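PDB 3EO7: putative Nitroreductase from Anabaena variabilis ATCC 29413, which binds flavin mononucleotide and, as a member of the nitroreductase family, probably acts as an oxidoreductase. Local coordinates for residues P317-E322 and I364-D369. Sequence-based numbering, arbitrary orientation. Where two conformers were deposited one is given.
Sequences PIYWGE and IDQSLD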
ATOM      1  N   PRO A 317     -16.937 -14.627   7.982  1.00 20.44           N
ATOM      2  CA  PRO A 317     -15.908 -14.228   6.995  1.00 18.42           C
ATOM      3  C   PRO A 317     -16.423 -14.150   5.576  1.00 18.93           C
ATOM      4  O   PRO A 317     -17.405 -14.820   5.235  1.00 18.59           O
ATOM      5  CB  PRO A 317     -14.884 -15.361   7.080  1.00 20.86           C
ATOM      6  CG  PRO A 317     -15.697 -16.558   7.436  1.00 22.61           C
ATOM      7  CD  PRO A 317     -16.839 -16.056   8.336  1.00 20.41           C
ATOM      8  N   ILE A 318     -15.767 -13.347   4.753  1.00 18.81           N
ATOM      9  CA  ILE A 318     -16.052 -13.293   3.325  1.00 18.07           C
ATOM     10  C   ILE A 318     -15.577 -14.619   2.740  1.00 17.12           C
ATOM     11  O   ILE A 318     -14.468 -15.068   3.033  1.00 18.28           O
ATOM     12  CB  ILE A 318     -15.286 -12.130   2.634  1.00 18.79           C
ATOM     13  CG1 ILE A 318     -15.818 -10.778   3.110  1.00 18.48           C
ATOM     14  CG2 ILE A 318     -15.401 -12.207   1.124  1.00 16.52           C
ATOM     15  CD1 ILE A 318     -15.078  -9.564   2.551  1.00 17.04           C
ATOM     16  N   TYR A 319     -16.417 -15.244   1.918  1.00 18.13           N
ATOM     17  CA  TYR A 319     -16.067 -16.504   1.249  1.00 18.26           C
ATOM     18  C   TYR A 319     -15.446 -16.158  -0.088  1.00 18.49           C
ATOM     19  O   TYR A 319     -16.081 -15.505  -0.912  1.00 19.41           O
ATOM     20  CB  TYR A 319     -17.281 -17.394   1.061  1.00 20.64           C
ATOM     21  CG  TYR A 319     -16.941 -18.669   0.315  1.00 19.89           C
ATOM     22  CD1 TYR A 319     -15.969 -19.544   0.803  1.00 21.85           C
ATOM     23  CD2 TYR A 319     -17.591 -18.991  -0.864  1.00 25.57           C
ATOM     24  CE1 TYR A 319     -15.665 -20.730   0.121  1.00 25.62           C
ATOM     25  CE2 TYR A 319     -17.303 -20.162  -1.537  1.00 24.80           C
ATOM     26  CZ  TYR A 319     -16.346 -21.018  -1.053  1.00 24.04           C
ATOM     27  OH  TYR A 319     -16.098 -22.174  -1.773  1.00 24.76           O
ATOM     28  N   TRP A 320     -14.194 -16.578  -0.274  1.00 18.56           N
ATOM     29  CA  TRP A 320     -13.443 -16.259  -1.494  1.00 17.91           C
ATOM     30  C   TRP A 320     -13.454 -17.324  -2.589  1.00 19.94           C
ATOM     31  O   TRP A 320     -12.675 -17.224  -3.534  1.00 18.73           O
ATOM     32  CB  TRP A 320     -12.004 -15.913  -1.127  1.00 17.44           C
ATOM     33  CG  TRP A 320     -11.893 -14.642  -0.327  1.00 18.85           C
ATOM     34  CD1 TRP A 320     -11.678 -14.521   1.019  1.00 18.96           C
ATOM     35  CD2 TRP A 320     -12.001 -13.325  -0.843  1.00 14.34           C
ATOM     36  NE1 TRP A 320     -11.620 -13.182   1.372  1.00 18.43           N
ATOM     37  CE2 TRP A 320     -11.818 -12.428   0.242  1.00 14.68           C
ATOM     38  CE3 TRP A 320     -12.199 -12.797  -2.129  1.00 17.14           C
ATOM     39  CZ2 TRP A 320     -11.866 -11.052   0.077  1.00 15.92           C
ATOM     40  CZ3 TRP A 320     -12.212 -11.414  -2.289  1.00 17.80           C
ATOM     41  CH2 TRP A 320     -12.026 -10.565  -1.193  1.00 16.95           C
ATOM     42  N   GLY A 321     -14.349 -18.313  -2.485  1.00 20.24           N
ATOM     43  CA  GLY A 321     -14.469 -19.371  -3.481  1.00 22.20           C
ATOM     44  C   GLY A 321     -13.494 -20.499  -3.269  1.00 21.77           C
ATOM     45  O   GLY A 321     -12.523 -20.391  -2.505  1.00 21.22           O
ATOM     46  N   GLU A 322     -13.709 -21.589  -4.002  1.00 24.71           N
ATOM     47  CA  GLU A 322     -12.816 -22.726  -3.904  1.00 26.29           C
ATOM     48  C   GLU A 322     -11.442 -22.313  -4.399  1.00 26.32           C
ATOM     49  O   GLU A 322     -11.335 -21.674  -5.452  1.00 28.39           O
ATOM     50  CB  GLU A 322     -13.347 -23.910  -4.728  1.00 28.52           C
ATOM     51  CG  GLU A 322     -12.420 -25.120  -4.692  1.00 38.85           C
ATOM     52  N   ILE A 364      -7.684 -18.180   7.762  1.00 20.58           N
ATOM     53  CA  ILE A 364      -6.697 -19.250   7.684  1.00 23.65           C
ATOM     54  C   ILE A 364      -7.257 -20.489   6.979  1.00 21.79           C
ATOM     55  O   ILE A 364      -6.538 -21.135   6.235  1.00 20.04           O
ATOM     56  CB  ILE A 364      -6.084 -19.636   9.065  1.00 25.09           C
ATOM     57  CG1 ILE A 364      -7.112 -20.209  10.011  1.00 31.50           C
ATOM     58  CG2 ILE A 364      -5.453 -18.443   9.714  1.00 33.22           C
ATOM     59  CD1 ILE A 364      -6.469 -20.701  11.329  1.00 33.33           C
ATOM     60  N   ASP A 365      -8.535 -20.788   7.172  1.00 19.91           N
ATOM     61  CA  ASP A 365      -9.150 -21.946   6.539  1.00 21.38           C
ATOM     62  C   ASP A 365      -9.368 -21.783   5.039  1.00 21.94           C
ATOM     63  O   ASP A 365      -9.764 -22.739   4.369  1.00 19.99           O
ATOM     64  CB  ASP A 365     -10.446 -22.364   7.256  1.00 23.26           C
ATOM     65  CG  ASP A 365     -11.564 -21.356   7.118  1.00 27.61           C
ATOM     66  OD1 ASP A 365     -11.324 -20.221   6.657  1.00 31.75           O
ATOM     67  OD2 ASP A 365     -12.694 -21.709   7.537  1.00 38.23           O
ATOM     68  N   GLN A 366      -9.120 -20.586   4.515  1.00 20.65           N
ATOM     69  CA  GLN A 366      -9.191 -20.328   3.070  1.00 19.94           C
ATOM     70  C   GLN A 366      -7.785 -20.147   2.471  1.00 18.93           C
ATOM     71  O   GLN A 366      -7.634 -19.650   1.349  1.00 18.09           O
ATOM     72  CB  GLN A 366     -10.067 -19.119   2.773  1.00 21.99           C
ATOM     73  CG  GLN A 366     -11.494 -19.264   3.257  1.00 17.02           C
ATOM     74  CD  GLN A 366     -12.351 -18.129   2.766  1.00 19.41           C
ATOM     75  OE1 GLN A 366     -12.588 -18.021   1.564  1.00 19.19           O
ATOM     76  NE2 GLN A 366     -12.814 -17.254   3.691  1.00 18.96           N
ATOM     77  N   SER A 367      -6.767 -20.540   3.232  0.50 18.45           N
ATOM     78  CA  SER A 367      -5.364 -20.499   2.785  0.50 19.15           C
ATOM     79  C   SER A 367      -4.761 -19.095   2.697  0.50 20.30           C
ATOM     80  O   SER A 367      -3.817 -18.856   1.936  0.50 19.28           O
ATOM     81  CB  SER A 367      -5.194 -21.248   1.456  0.50 19.98           C
ATOM     82  OG  SER A 367      -5.622 -22.589   1.611  0.50 17.43           O
ATOM     83  N   LEU A 368      -5.315 -18.163   3.466  1.00 18.37           N
ATOM     84  CA  LEU A 368      -4.743 -16.816   3.561  1.00 19.30           C
ATOM     85  C   LEU A 368      -3.923 -16.770   4.852  1.00 19.00           C
ATOM     86  O   LEU A 368      -4.138 -17.549   5.789  1.00 19.11           O
ATOM     87  CB  LEU A 368      -5.815 -15.737   3.531  1.00 19.26           C
ATOM     88  CG  LEU A 368      -6.573 -15.682   2.200  1.00 22.52           C
ATOM     89  CD1 LEU A 368      -7.727 -14.680   2.277  1.00 23.73           C
ATOM     90  CD2 LEU A 368      -5.627 -15.381   1.012  1.00 24.08           C
ATOM     91  N   ASP A 369      -2.976 -15.845   4.909  1.00 17.74           N
ATOM     92  CA  ASP A 369      -2.115 -15.714   6.073  1.00 17.35           C
ATOM     93  C   ASP A 369      -2.888 -15.153   7.260  1.00 17.23           C
ATOM     94  O   ASP A 369      -3.607 -14.142   7.141  1.00 18.01           O
ATOM     95  CB  ASP A 369      -0.945 -14.782   5.734  1.00 18.27           C
ATOM     96  CG  ASP A 369       0.176 -14.854   6.735  1.00 21.77           C
ATOM     97  OD1 ASP A 369      -0.065 -15.257   7.900  1.00 18.17           O
ATOM     98  OD2 ASP A 369       1.323 -14.548   6.328  1.00 22.82           O
TER
HETATM   99  O   HOH W   1     -11.997 -20.101  -0.085  1.00 30.14           O
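Gln366 reaches across from the 364-369 loop and lays its amide along the backbone of 317-322, pairing with one edge of the chain, across Tyr319. Its NE2 donates to Ile318 O at 2.8 Å, a nearly straight bond (175°) lying in the planes of both the amide and the carbonyl. On the other branch OE1 takes the N-H of Trp320, also at 2.8 Å, on a lone pair. Glutamine suits the place because it carries a donor and an acceptor side by side, matched to the C=O and N-H that flank Tyr319. A chain extended beyond CG (chi2 -172°) brings the amide to them, and the two bonds fix its rotation. OE1 accepts a second bond, from a water that also donates to Gly321 O. An alanine here would lose both hydrogen bonds to the backbone and the water's acceptor, and would probably loosen the hold on 317-322. The side chains of Gln366 and Trp320 cross at about a right angle, ring and amide planes 34° apart, with OE1 near the ring plane at its edge. Gln366 OE1 is 3.5 Å from Trp320 CB. These loops belong to the FMN-dependent nitroreductase fold: 317-322 leads into helix 325-333, while 364-369 follows helix 347-358. Trp320, its side chain about 9 Å from that of the FMN-binding Arg334, packs its broad ring on Leu327, Gln473 and Phe356. Leu368 CD1 touches Trp320 CD1 at 4.1 Å. Ile318 CG2 lies 3.7 Å above one indole face, offset toward the rim. Gly321 N lies 3.5 Å above the centre of the Tyr319 ring; Gly321's positive phi comes easily without a side chain.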